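Local coordinates for protein autoinducer 2 sensor kinase/phosphatase LuxQ (Vibrio cholerae, PDB 3C38) that binds the LuxP-autoinducer 2 complex through its periplasmic part and acts as a quorum-sensing histidine kinase at low cell density and as a phosphatase at high cell density, at residues Ala80-Phe85 with Val157-Asn162; His123-Pro128 with Ile136-Ser141; Phe216-Thr221 with Cys233-Gln238; Val181-Thr186 with Tyr203-Ala208. All coordinates share one frame; numbering follows the deposited sequence.

Interaction 1. Residues Ala80-Phe85 with Val157-Asn162; sequences APDLRF and VGIVLN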
loop_
_atom_site.group_PDB
_atom_site.type_symbol
_atom_site.label_atom_id
_atom_site.label_comp_id
_atom_site.label_asym_id
_atom_site.label_seq_id
_atom_site.Cartn_x
_atom_site.Cartn_y
_atom_site.Cartn_z
ATOM N N ALA A 80 -6.547 -1.282 -8.135
ATOM C CA ALA A 80 -7.359 -1.359 -6.925
ATOM C C ALA A 80 -6.504 -1.487 -5.673
ATOM O O ALA A 80 -5.393 -2.011 -5.727
ATOM C CB ALA A 80 -8.320 -2.542 -7.009
ATOM N N PRO A 81 -7.010 -0.995 -4.527
ATOM C CA PRO A 81 -6.287 -1.070 -3.248
ATOM C C PRO A 81 -6.428 -2.514 -2.761
ATOM O O PRO A 81 -7.247 -3.257 -3.293
ATOM C CB PRO A 81 -7.059 -0.112 -2.339
ATOM C CG PRO A 81 -8.122 0.543 -3.238
ATOM C CD PRO A 81 -8.353 -0.429 -4.338
ATOM N N ASP A 82 -5.651 -2.926 -1.766
ATOM C CA ASP A 82 -5.779 -4.295 -1.272
ATOM C C ASP A 82 -6.942 -4.384 -0.298
ATOM O O ASP A 82 -7.507 -5.454 -0.077
ATOM C CB ASP A 82 -4.496 -4.765 -0.586
ATOM C CG ASP A 82 -3.318 -4.822 -1.540
ATOM O OD1 ASP A 82 -3.553 -4.998 -2.752
ATOM O OD2 ASP A 82 -2.163 -4.700 -1.086
ATOM N N LEU A 83 -7.301 -3.250 0.286
ATOM C CA LEU A 83 -8.407 -3.225 1.224
ATOM C C LEU A 83 -9.053 -1.853 1.331
ATOM O O LEU A 83 -8.386 -0.807 1.268
ATOM C CB LEU A 83 -7.952 -3.723 2.609
ATOM C CG LEU A 83 -6.872 -2.977 3.393
ATOM C CD1 LEU A 83 -7.520 -1.858 4.189
ATOM C CD2 LEU A 83 -6.169 -3.933 4.345
ATOM N N ARG A 84 -10.372 -1.881 1.471
ATOM C CA ARG A 84 -11.181 -0.681 1.602
ATOM C C ARG A 84 -12.183 -0.871 2.729
ATOM O O ARG A 84 -12.678 -1.972 2.951
ATOM C CB ARG A 84 -11.997 -0.428 0.332
ATOM C CG ARG A 84 -11.259 0.031 -0.906
ATOM C CD ARG A 84 -12.247 0.796 -1.777
ATOM N NE ARG A 84 -11.764 1.099 -3.119
ATOM C CZ ARG A 84 -11.719 0.219 -4.116
ATOM N NH1 ARG A 84 -12.128 -1.033 -3.928
ATOM N NH2 ARG A 84 -11.277 0.596 -5.310
ATOM N N PHE A 85 -12.483 0.206 3.439
ATOM C CA PHE A 85 -13.495 0.164 4.482
ATOM C C PHE A 85 -13.908 1.602 4.783
ATOM O O PHE A 85 -13.106 2.531 4.649
ATOM C CB PHE A 85 -12.991 -0.583 5.731
ATOM C CG PHE A 85 -11.933 0.139 6.498
ATOM C CD1 PHE A 85 -12.265 1.187 7.348
ATOM C CD2 PHE A 85 -10.596 -0.234 6.378
ATOM C CE1 PHE A 85 -11.289 1.844 8.067
ATOM C CE2 PHE A 85 -9.605 0.419 7.095
ATOM C CZ PHE A 85 -9.951 1.461 7.942
ATOM N N VAL A 157 -8.421 3.355 2.283
ATOM C CA VAL A 157 -7.889 2.404 1.317
ATOM C C VAL A 157 -6.491 2.048 1.791
ATOM O O VAL A 157 -5.765 2.894 2.332
ATOM C CB VAL A 157 -7.790 2.997 -0.123
ATOM C CG1 VAL A 157 -9.165 3.476 -0.584
ATOM C CG2 VAL A 157 -6.778 4.128 -0.166
ATOM N N GLY A 158 -6.112 0.794 1.601
ATOM C CA GLY A 158 -4.789 0.388 2.026
ATOM C C GLY A 158 -4.101 -0.533 1.041
ATOM O O GLY A 158 -4.766 -1.216 0.249
ATOM N N ILE A 159 -2.770 -0.518 1.089
ATOM C CA ILE A 159 -1.915 -1.370 0.270
ATOM C C ILE A 159 -1.102 -2.196 1.251
ATOM O O ILE A 159 -0.374 -1.633 2.069
ATOM C CB ILE A 159 -0.895 -0.573 -0.548
ATOM C CG1 ILE A 159 -1.592 0.360 -1.520
ATOM C CG2 ILE A 159 -0.025 -1.518 -1.342
ATOM C CD1 ILE A 159 -0.614 1.328 -2.183
ATOM N N VAL A 160 -1.219 -3.518 1.184
ATOM C CA VAL A 160 -0.449 -4.373 2.080
ATOM C C VAL A 160 0.892 -4.670 1.424
ATOM O O VAL A 160 0.945 -5.206 0.313
ATOM C CB VAL A 160 -1.170 -5.711 2.363
ATOM C CG1 VAL A 160 -0.259 -6.613 3.219
ATOM C CG2 VAL A 160 -2.493 -5.452 3.073
ATOM N N LEU A 161 1.973 -4.319 2.114
ATOM C CA LEU A 161 3.316 -4.528 1.586
ATOM C C LEU A 161 3.813 -5.976 1.665
ATOM O O LEU A 161 4.472 -6.457 0.742
ATOM C CB LEU A 161 4.300 -3.596 2.295
ATOM C CG LEU A 161 3.914 -2.118 2.144
ATOM C CD1 LEU A 161 4.899 -1.246 2.888
ATOM C CD2 LEU A 161 3.881 -1.726 0.661
ATOM N N ASN A 162 3.499 -6.663 2.759
ATOM C CA ASN A 162 3.928 -8.050 2.932
ATOM C C ASN A 162 3.476 -8.883 1.747
ATOM O O ASN A 162 2.296 -8.877 1.391
ATOM C CB ASN A 162 3.332 -8.651 4.219
ATOM C CG ASN A 162 3.731 -7.865 5.460
ATOM O OD1 ASN A 162 3.507 -6.648 5.543
ATOM N ND2 ASN A 162 4.339 -8.547 6.421
#

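Interaction 2. Residues His123-Pro128 with Ile136-Ser141; sequences HLVQTP and ILMRRS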
loop_
_atom_site.group_PDB
_atom_site.type_symbol
_atom_site.label_atom_id
_atom_site.label_comp_id
_atom_site.label_asym_id
_atom_site.label_seq_id
_atom_site.Cartn_x
_atom_site.Cartn_y
_atom_site.Cartn_z
ATOM N N HIS A 123 -0.310 6.969 5.157
ATOM C CA HIS A 123 0.240 6.641 6.465
ATOM C C HIS A 123 0.815 5.233 6.450
ATOM O O HIS A 123 0.133 4.282 6.060
ATOM C CB HIS A 123 -0.847 6.704 7.542
ATOM C CG HIS A 123 -1.286 8.092 7.885
ATOM N ND1 HIS A 123 -0.663 8.855 8.852
ATOM C CD2 HIS A 123 -2.282 8.859 7.384
ATOM C CE1 HIS A 123 -1.260 10.030 8.931
ATOM N NE2 HIS A 123 -2.245 10.059 8.053
ATOM N N LEU A 124 2.073 5.108 6.871
ATOM C CA LEU A 124 2.731 3.815 6.947
ATOM C C LEU A 124 2.413 3.293 8.339
ATOM O O LEU A 124 2.887 3.832 9.337
ATOM C CB LEU A 124 4.241 3.969 6.762
ATOM C CG LEU A 124 5.070 2.706 7.019
ATOM C CD1 LEU A 124 4.570 1.575 6.127
ATOM C CD2 LEU A 124 6.547 3.000 6.759
ATOM N N VAL A 125 1.579 2.264 8.403
ATOM C CA VAL A 125 1.175 1.682 9.673
ATOM C C VAL A 125 1.369 0.166 9.647
ATOM O O VAL A 125 1.466 -0.436 8.582
ATOM C CB VAL A 125 -0.282 1.995 9.967
ATOM C CG1 VAL A 125 -0.496 3.498 9.941
ATOM C CG2 VAL A 125 -1.162 1.313 8.946
ATOM N N GLN A 126 1.427 -0.443 10.824
ATOM C CA GLN A 126 1.642 -1.882 10.933
ATOM C C GLN A 126 0.580 -2.455 11.844
ATOM O O GLN A 126 0.256 -1.856 12.857
ATOM C CB GLN A 126 3.014 -2.170 11.549
ATOM C CG GLN A 126 4.159 -1.316 11.022
ATOM C CD GLN A 126 3.945 0.184 11.210
ATOM O OE1 GLN A 126 4.235 0.756 12.258
ATOM N NE2 GLN A 126 3.440 0.819 10.184
ATOM N N THR A 127 0.048 -3.615 11.498
ATOM C CA THR A 127 -0.966 -4.238 12.323
ATOM C C THR A 127 -0.660 -5.704 12.571
ATOM O O THR A 127 -0.047 -6.370 11.734
ATOM C CB THR A 127 -2.353 -4.145 11.656
ATOM O OG1 THR A 127 -3.359 -4.556 12.585
ATOM C CG2 THR A 127 -2.426 -5.058 10.451
ATOM N N PRO A 128 -1.063 -6.221 13.744
ATOM C CA PRO A 128 -0.818 -7.630 14.062
ATOM C C PRO A 128 -1.732 -8.459 13.180
ATOM O O PRO A 128 -2.880 -8.087 12.942
ATOM C CB PRO A 128 -1.212 -7.727 15.532
ATOM C CG PRO A 128 -0.896 -6.353 16.046
ATOM C CD PRO A 128 -1.451 -5.478 14.953
ATOM N N ILE A 136 1.256 -1.755 6.217
ATOM C CA ILE A 136 0.242 -1.220 5.322
ATOM C C ILE A 136 0.358 0.270 5.084
ATOM O O ILE A 136 0.662 1.025 6.001
ATOM C CB ILE A 136 -1.154 -1.455 5.910
ATOM C CG1 ILE A 136 -1.275 -2.899 6.385
ATOM C CG2 ILE A 136 -2.224 -1.112 4.881
ATOM C CD1 ILE A 136 -2.574 -3.185 7.125
ATOM N N LEU A 137 0.127 0.688 3.841
ATOM C CA LEU A 137 0.134 2.107 3.494
ATOM C C LEU A 137 -1.357 2.433 3.422
ATOM O O LEU A 137 -2.097 1.839 2.634
ATOM C CB LEU A 137 0.793 2.342 2.139
ATOM C CG LEU A 137 2.316 2.183 2.113
ATOM C CD1 LEU A 137 2.820 2.150 0.671
ATOM C CD2 LEU A 137 2.952 3.340 2.881
ATOM N N MET A 138 -1.811 3.339 4.280
ATOM C CA MET A 138 -3.216 3.686 4.290
ATOM C C MET A 138 -3.455 5.157 4.066
ATOM O O MET A 138 -2.594 5.990 4.348
ATOM C CB MET A 138 -3.863 3.274 5.605
ATOM C CG MET A 138 -4.179 1.809 5.696
ATOM S SD MET A 138 -5.323 1.530 7.027
ATOM C CE MET A 138 -6.768 2.307 6.398
ATOM N N ARG A 139 -4.640 5.464 3.558
ATOM C CA ARG A 139 -5.016 6.841 3.291
ATOM C C ARG A 139 -6.520 7.001 3.467
ATOM O O ARG A 139 -7.301 6.119 3.104
ATOM C CB ARG A 139 -4.582 7.236 1.880
ATOM C CG ARG A 139 -4.733 8.715 1.568
ATOM C CD ARG A 139 -4.029 9.048 0.269
ATOM N NE ARG A 139 -4.183 10.457 -0.086
ATOM C CZ ARG A 139 -5.294 10.975 -0.597
ATOM N NH1 ARG A 139 -6.347 10.196 -0.820
ATOM N NH2 ARG A 139 -5.345 12.268 -0.883
ATOM N N ARG A 140 -6.912 8.133 4.045
ATOM C CA ARG A 140 -8.321 8.435 4.308
ATOM C C ARG A 140 -8.852 9.562 3.410
ATOM O O ARG A 140 -8.163 10.546 3.153
ATOM C CB ARG A 140 -8.479 8.852 5.779
ATOM C CG ARG A 140 -9.902 8.908 6.273
ATOM C CD ARG A 140 -9.988 9.500 7.679
ATOM N NE ARG A 140 -9.583 10.898 7.692
ATOM C CZ ARG A 140 -9.965 11.781 8.608
ATOM N NH1 ARG A 140 -10.771 11.414 9.597
ATOM N NH2 ARG A 140 -9.548 13.039 8.525
ATOM N N SER A 141 -10.083 9.421 2.939
ATOM C CA SER A 141 -10.685 10.458 2.113
ATOM C C SER A 141 -12.113 10.741 2.587
ATOM O O SER A 141 -12.961 9.849 2.623
ATOM C CB SER A 141 -10.690 10.039 0.639
ATOM O OG SER A 141 -11.051 11.133 -0.192
#

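Interaction 3. Residues Phe216-Thr221 with Cys233-Gln238; sequences FIVGQT and CVYSIQ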
loop_
_atom_site.group_PDB
_atom_site.type_symbol
_atom_site.label_atom_id
_atom_site.label_comp_id
_atom_site.label_asym_id
_atom_site.label_seq_id
_atom_site.Cartn_x
_atom_site.Cartn_y
_atom_site.Cartn_z
ATOM N N PHE A 216 28.092 -8.694 -7.192
ATOM C CA PHE A 216 26.719 -8.221 -7.202
ATOM C C PHE A 216 26.519 -7.004 -6.324
ATOM O O PHE A 216 26.324 -7.124 -5.113
ATOM C CB PHE A 216 25.787 -9.339 -6.762
ATOM C CG PHE A 216 26.021 -10.614 -7.492
ATOM C CD1 PHE A 216 26.734 -11.647 -6.897
ATOM C CD2 PHE A 216 25.557 -10.778 -8.792
ATOM C CE1 PHE A 216 26.988 -12.818 -7.586
ATOM C CE2 PHE A 216 25.809 -11.955 -9.495
ATOM C CZ PHE A 216 26.522 -12.975 -8.888
ATOM N N ILE A 217 26.569 -5.836 -6.954
ATOM C CA ILE A 217 26.400 -4.563 -6.270
ATOM C C ILE A 217 24.972 -4.425 -5.741
ATOM O O ILE A 217 24.009 -4.586 -6.490
ATOM C CB ILE A 217 26.708 -3.409 -7.236
ATOM C CG1 ILE A 217 28.079 -3.644 -7.887
ATOM C CG2 ILE A 217 26.690 -2.084 -6.491
ATOM C CD1 ILE A 217 28.526 -2.545 -8.842
ATOM N N VAL A 218 24.834 -4.147 -4.447
ATOM C CA VAL A 218 23.507 -3.994 -3.856
ATOM C C VAL A 218 23.239 -2.579 -3.355
ATOM O O VAL A 218 23.836 -2.119 -2.379
ATOM C CB VAL A 218 23.271 -4.950 -2.660
ATOM C CG1 VAL A 218 21.803 -4.905 -2.264
ATOM C CG2 VAL A 218 23.687 -6.372 -3.016
ATOM N N GLY A 219 22.330 -1.893 -4.033
ATOM C CA GLY A 219 21.979 -0.550 -3.621
ATOM C C GLY A 219 20.891 -0.597 -2.564
ATOM O O GLY A 219 20.178 -1.595 -2.444
ATOM N N GLN A 220 20.781 0.474 -1.783
ATOM C CA GLN A 220 19.763 0.581 -0.745
ATOM C C GLN A 220 18.989 1.873 -0.938
ATOM O O GLN A 220 19.575 2.920 -1.213
ATOM C CB GLN A 220 20.394 0.582 0.646
ATOM C CG GLN A 220 20.685 -0.788 1.193
ATOM C CD GLN A 220 21.276 -0.749 2.591
ATOM O OE1 GLN A 220 20.660 -0.232 3.529
ATOM N NE2 GLN A 220 22.476 -1.303 2.740
ATOM N N THR A 221 17.669 1.795 -0.809
ATOM C CA THR A 221 16.826 2.972 -0.961
ATOM C C THR A 221 15.724 2.982 0.078
ATOM O O THR A 221 14.844 2.120 0.063
ATOM C CB THR A 221 16.147 3.038 -2.345
ATOM O OG1 THR A 221 17.140 3.147 -3.368
ATOM C CG2 THR A 221 15.230 4.257 -2.423
ATOM N N CYS A 233 12.970 -0.236 3.259
ATOM C CA CYS A 233 14.194 -0.239 2.468
ATOM C C CYS A 233 14.151 -1.156 1.248
ATOM O O CYS A 233 13.894 -2.354 1.344
ATOM C CB CYS A 233 15.384 -0.635 3.343
ATOM S SG CYS A 233 16.980 -0.682 2.466
ATOM N N VAL A 234 14.412 -0.579 0.089
ATOM C CA VAL A 234 14.424 -1.355 -1.127
ATOM C C VAL A 234 15.860 -1.677 -1.523
ATOM O O VAL A 234 16.655 -0.777 -1.809
ATOM C CB VAL A 234 13.752 -0.607 -2.280
ATOM C CG1 VAL A 234 13.905 -1.421 -3.570
ATOM C CG2 VAL A 234 12.262 -0.374 -1.958
ATOM N N TYR A 235 16.192 -2.965 -1.519
ATOM C CA TYR A 235 17.523 -3.403 -1.915
ATOM C C TYR A 235 17.466 -3.696 -3.405
ATOM O O TYR A 235 16.597 -4.458 -3.864
ATOM C CB TYR A 235 17.933 -4.663 -1.155
ATOM C CG TYR A 235 18.073 -4.466 0.336
ATOM C CD1 TYR A 235 16.991 -4.657 1.187
ATOM C CD2 TYR A 235 19.294 -4.079 0.896
ATOM C CE1 TYR A 235 17.118 -4.470 2.560
ATOM C CE2 TYR A 235 19.431 -3.886 2.259
ATOM C CZ TYR A 235 18.341 -4.083 3.088
ATOM O OH TYR A 235 18.465 -3.877 4.441
ATOM N N SER A 236 18.367 -3.074 -4.158
ATOM C CA SER A 236 18.417 -3.272 -5.601
ATOM C C SER A 236 19.734 -3.970 -5.919
ATOM O O SER A 236 20.799 -3.558 -5.451
ATOM C CB SER A 236 18.313 -1.930 -6.347
ATOM O OG SER A 236 19.406 -1.080 -6.046
ATOM N N ILE A 237 19.655 -5.031 -6.712
ATOM C CA ILE A 237 20.840 -5.795 -7.037
ATOM C C ILE A 237 21.224 -5.696 -8.494
ATOM O O ILE A 237 20.392 -5.878 -9.379
ATOM C CB ILE A 237 20.638 -7.274 -6.678
ATOM C CG1 ILE A 237 19.800 -7.372 -5.403
ATOM C CG2 ILE A 237 21.986 -7.947 -6.444
ATOM C CD1 ILE A 237 19.375 -8.762 -5.066
ATOM N N GLN A 238 22.495 -5.400 -8.730
ATOM C CA GLN A 238 23.008 -5.295 -10.083
ATOM C C GLN A 238 24.399 -5.927 -10.152
ATOM O O GLN A 238 25.215 -5.762 -9.243
ATOM C CB GLN A 238 23.064 -3.828 -10.508
ATOM C CG GLN A 238 22.655 -3.600 -11.959
ATOM C CD GLN A 238 21.244 -4.101 -12.263
ATOM O OE1 GLN A 238 20.262 -3.645 -11.667
ATOM N NE2 GLN A 238 21.141 -5.045 -13.193
HETATM O O HOH W 1 20.290 -1.831 5.572
HETATM O O HOH W 2 17.908 0.394 -3.901
#

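Interaction 4. Residues Val181-Thr186 with Tyr203-Ala208; sequences VLAVDT and YVVHSA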
loop_
_atom_site.group_PDB
_atom_site.type_symbol
_atom_site.label_atom_id
_atom_site.label_comp_id
_atom_site.label_asym_id
_atom_site.label_seq_id
_atom_site.Cartn_x
_atom_site.Cartn_y
_atom_site.Cartn_z
ATOM N N VAL A 181 14.365 -6.294 -3.310
ATOM C CA VAL A 181 13.921 -6.878 -2.054
ATOM C C VAL A 181 13.399 -5.736 -1.188
ATOM O O VAL A 181 14.132 -4.783 -0.896
ATOM C CB VAL A 181 15.073 -7.553 -1.279
ATOM C CG1 VAL A 181 14.523 -8.117 0.024
ATOM C CG2 VAL A 181 15.730 -8.648 -2.125
ATOM N N LEU A 182 12.135 -5.813 -0.796
ATOM C CA LEU A 182 11.563 -4.784 0.054
ATOM C C LEU A 182 11.654 -5.338 1.463
ATOM O O LEU A 182 11.153 -6.425 1.751
ATOM C CB LEU A 182 10.103 -4.496 -0.319
ATOM C CG LEU A 182 9.360 -3.499 0.587
ATOM C CD1 LEU A 182 10.105 -2.170 0.609
ATOM C CD2 LEU A 182 7.935 -3.296 0.085
ATOM N N ALA A 183 12.307 -4.593 2.343
ATOM C CA ALA A 183 12.470 -5.064 3.706
ATOM C C ALA A 183 12.327 -3.984 4.760
ATOM O O ALA A 183 12.347 -2.792 4.460
ATOM C CB ALA A 183 13.834 -5.736 3.849
ATOM N N VAL A 184 12.182 -4.445 5.998
ATOM C CA VAL A 184 12.081 -3.593 7.173
ATOM C C VAL A 184 13.223 -4.064 8.061
ATOM O O VAL A 184 13.143 -5.132 8.667
ATOM C CB VAL A 184 10.741 -3.798 7.931
ATOM C CG1 VAL A 184 10.747 -2.979 9.215
ATOM C CG2 VAL A 184 9.563 -3.397 7.053
ATOM N N ASP A 185 14.292 -3.280 8.116
ATOM C CA ASP A 185 15.463 -3.621 8.919
ATOM C C ASP A 185 16.194 -4.807 8.280
ATOM O O ASP A 185 16.920 -4.656 7.296
ATOM C CB ASP A 185 15.030 -3.961 10.353
ATOM C CG ASP A 185 16.205 -4.247 11.278
ATOM O OD1 ASP A 185 17.363 -3.940 10.913
ATOM O OD2 ASP A 185 15.967 -4.773 12.387
ATOM N N THR A 186 15.993 -5.994 8.827
ATOM C CA THR A 186 16.652 -7.169 8.282
ATOM C C THR A 186 15.615 -8.167 7.790
ATOM O O THR A 186 15.949 -9.168 7.157
ATOM C CB THR A 186 17.574 -7.800 9.355
ATOM O OG1 THR A 186 18.936 -7.624 8.948
ATOM C CG2 THR A 186 17.267 -9.291 9.578
ATOM N N TYR A 203 21.667 -13.028 1.711
ATOM C CA TYR A 203 22.850 -12.238 1.370
ATOM C C TYR A 203 22.450 -10.804 1.022
ATOM O O TYR A 203 23.030 -9.842 1.519
ATOM C CB TYR A 203 23.571 -12.857 0.172
ATOM C CG TYR A 203 24.465 -11.878 -0.560
ATOM C CD1 TYR A 203 25.652 -11.403 0.018
ATOM C CD2 TYR A 203 24.099 -11.382 -1.814
ATOM C CE1 TYR A 203 26.442 -10.460 -0.645
ATOM C CE2 TYR A 203 24.886 -10.435 -2.484
ATOM C CZ TYR A 203 26.048 -9.979 -1.895
ATOM O OH TYR A 203 26.807 -9.031 -2.548
ATOM N N VAL A 204 21.471 -10.681 0.135
ATOM C CA VAL A 204 20.966 -9.388 -0.281
ATOM C C VAL A 204 20.511 -8.546 0.920
ATOM O O VAL A 204 20.868 -7.372 0.998
ATOM C CB VAL A 204 19.783 -9.549 -1.242
ATOM C CG1 VAL A 204 19.289 -8.189 -1.685
ATOM C CG2 VAL A 204 20.193 -10.404 -2.437
ATOM N N VAL A 205 19.744 -9.109 1.862
ATOM C CA VAL A 205 19.320 -8.262 2.984
ATOM C C VAL A 205 20.416 -7.903 3.956
ATOM O O VAL A 205 20.413 -6.792 4.478
ATOM C CB VAL A 205 18.124 -8.797 3.863
ATOM C CG1 VAL A 205 16.836 -8.751 3.082
ATOM C CG2 VAL A 205 18.410 -10.161 4.422
ATOM N N HIS A 206 21.351 -8.802 4.230
ATOM C CA HIS A 206 22.386 -8.410 5.170
ATOM C C HIS A 206 23.600 -7.858 4.458
ATOM O O HIS A 206 24.668 -7.773 5.043
ATOM C CB HIS A 206 22.811 -9.571 6.052
ATOM C CG HIS A 206 21.690 -10.203 6.808
ATOM N ND1 HIS A 206 20.974 -11.275 6.320
ATOM C CD2 HIS A 206 21.179 -9.939 8.034
ATOM C CE1 HIS A 206 20.077 -11.649 7.214
ATOM N NE2 HIS A 206 20.179 -10.856 8.263
ATOM N N SER A 207 23.440 -7.472 3.199
ATOM C CA SER A 207 24.563 -6.942 2.437
ATOM C C SER A 207 24.877 -5.492 2.782
ATOM O O SER A 207 24.034 -4.776 3.330
ATOM C CB SER A 207 24.279 -7.051 0.941
ATOM O OG SER A 207 23.087 -6.363 0.603
ATOM N N ALA A 208 26.099 -5.065 2.472
ATOM C CA ALA A 208 26.505 -3.690 2.724
ATOM C C ALA A 208 26.189 -2.925 1.443
ATOM O O ALA A 208 26.503 -3.384 0.341
ATOM C CB ALA A 208 27.992 -3.620 3.044
#

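Interaction 1. Residues Ala80-Phe85 with Val157-Asn162
A classic beta bulge begins the pairing of strand 83-88 with strand 153-160: Asp82 and Leu83 both face Gly158, and its carbonyl oxygen accepts from the two of them. Asp82 N reaches Gly158 O at 2.8 Å, nearly along the C=O axis. Leu83 N approaches the same oxygen at 3.3 Å, tilted 30° from the carbonyl plane. Regular antiparallel pairing then takes over as Gly158 N donates to Leu83 O at 2.8 Å. Beyond this local irregularity, the carboxylate of Asp82 stands in for a backbone acceptor. Its CG lies beside its own backbone N, anti to the carbonyl carbon (chi1 -63°), and OD2 receives Val160 N at 2.7 Å on the anti side, a little out of the carboxylate plane. Pro81 CB rests 3.9 Å from Val157 CB. Arg84 and Val157 run side by side, with Arg84 CG 4.0 Å from Val157 CG1; the guanidinium travels on to a salt bridge with Asp73, and Pro81 CD lies over one of its faces. On the opposite face of the sheet, Leu83 CD2 meets Val160 CG2. The pairing of first and last strands in the middle of a 2-1-5-4-3 sheet is the topology of PAS-like folds, consistent with this domain's Cache family.

Interaction 2. Residues His123-Pro128 with Ile136-Ser141
Leu124 has CG anti to its backbone N (chi1 172°), and a chi2 of 56° then turns CD1 to Leu137 CD2, 4.0 Å away, where the two side chains cross at a slant. On the other face of the hairpin, Val125 holds CG2 between its backbone N and carbonyl carbon. This branch settles 3.5 Å from Ile136 O and also touches Ile136 CB. Thr127 CG2 meets the far end of the isoleucine, lying 3.8 Å from Ile136 CD1. Two hydrogen-bonded pairs lie on either side of the Leu124-Leu137 pair. Val125 N gives an almost straight bond to Ile136 O at 2.9 Å, and Ile136 N returns one to Val125 O at 2.7 Å. His123 and Met138 likewise exchange two bonds, Met138 N reaching His123 O at 2.8 Å, while Met138 O also lies at the edge of the imidazole, near its plane. Each face has its own helical cover: Leu137 touches Phe33 and Leu37 of helix 22-47, and Val125 and Met138 touch Leu112 of helix 106-115. The result is a twisted antiparallel beta hairpin at the border of the sheet, an arrangement consistent with the third and fourth strands of a PAS-like Cache domain.

Interaction 3. Residues Phe216-Thr221 with Cys233-Gln238
Gln220 and Tyr235 form the main side-chain pair of this hairpin, lying alongside each other and pointing the same way. Gln220 has CG beside its backbone N (chi1 -84°), which brings this methylene 3.5 Å from Tyr235 CE2. With chi2 at -178°, CD stands anti to CA and carries the chain on alongside the ring, and the amide is turned 41° from the ring plane. The polar ends are tied together by one water, which donates to Gln220 OE1 at 2.6 Å and is also hydrogen-bonded to Tyr235 OH. Cys233 SG sits over one face of the ring, displaced toward the rim, while Val218 CG1 approaches the ring edge near its plane. The other branch of Val218, CG2, lies 4.1 Å from Ile237 CG2, the two residues running side by side.

The reverse face is mixed, with a polar cluster of Ser236 and Thr221 beside Ile217 and Val234. Ser236 OG, held between its backbone N and carbonyl carbon, lies over Gly219, 3.6 Å from Gly219 CA. A second water links Ser236 OG with Thr221 OG1 and donates to Val234 O at 2.7 Å; Thr221 OG1 has a further partner in Ser26 of helix 22-47. Beneath these groups the backbones exchange six bonds, from Val234 N to Thr221 O at 2.7 Å through to a weak one from Ile217 N to Gln238 O. Strand 216-225 is the outer member of its sheet, whereas strand 228-239 is paired on its far side with strand 179-184, and helix 201-205 lays Val204 against Tyr235 and Ile237.

Interaction 4. Residues Val181-Thr186 with Tyr203-Ala208
Val205 joins helix 201-205 to the strand and loop of 181-186, and its side chain can be followed atom by atom. CB lies 4.0 Å from Thr186 O. From there the branches part. CG1, beside the backbone N and anti to the carbonyl carbon (chi1 -70°), meets Val181 CG1 at 3.9 Å and also reaches Ala183 CB at 4.3 Å. CG2, between the backbone N and the carbonyl carbon, turns back to Thr186 O at 3.8 Å. CG1 thus faces the strand but also comes near Thr186 O, while among the atoms of 181-186 CG2 meets Thr186 O alone. Val181 and Val205 cross at about a right angle.

Val204, one residue earlier in the helix, supplies the closest apolar approach: its CG1 is 3.6 Å from Val181 CG2. The two branches of Val181 are therefore shared between consecutive helical residues. At the outer border, Thr186 lies across His206, with Thr186 OG1 3.4 Å from His206 CD2 and the methyl CG2 near His206 NE2; the geometry is that of van der Waals contact, and the other ring nitrogen, ND1, is hydrogen-bonded to Asp202 O. Val204 also touches Ile237, and Ala183 touches Tyr235, which carries the apolar layer on into strand 228-239. A short helix laid with consecutive valines on one face of an antiparallel sheet, in the connection from strand 187-191 to strand 216-225, is consistent with a smaller PAS-like domain.

The four contacts fall into two pairs along this elongated periplasmic domain of LuxQ. Interactions 1 and 2 lie with centres about 8 Å apart in the five-stranded sheet, where strands 153-160 and 134-143 are neighbours; along the chain, interaction 2 is nested inside the loop that interaction 1 closes. Interactions 4 and 3 follow in that order, also about 8 Å apart by centres, and share the four-stranded sheet through strands 179-184 and 228-239. Between the pairs the centres are 22 to 26 Å apart, bridged directly by packing of Leu161 on Leu182. The chain thus builds two successive sheets, consistent with tandem PAS-like modules, and helix 22-47 touches both.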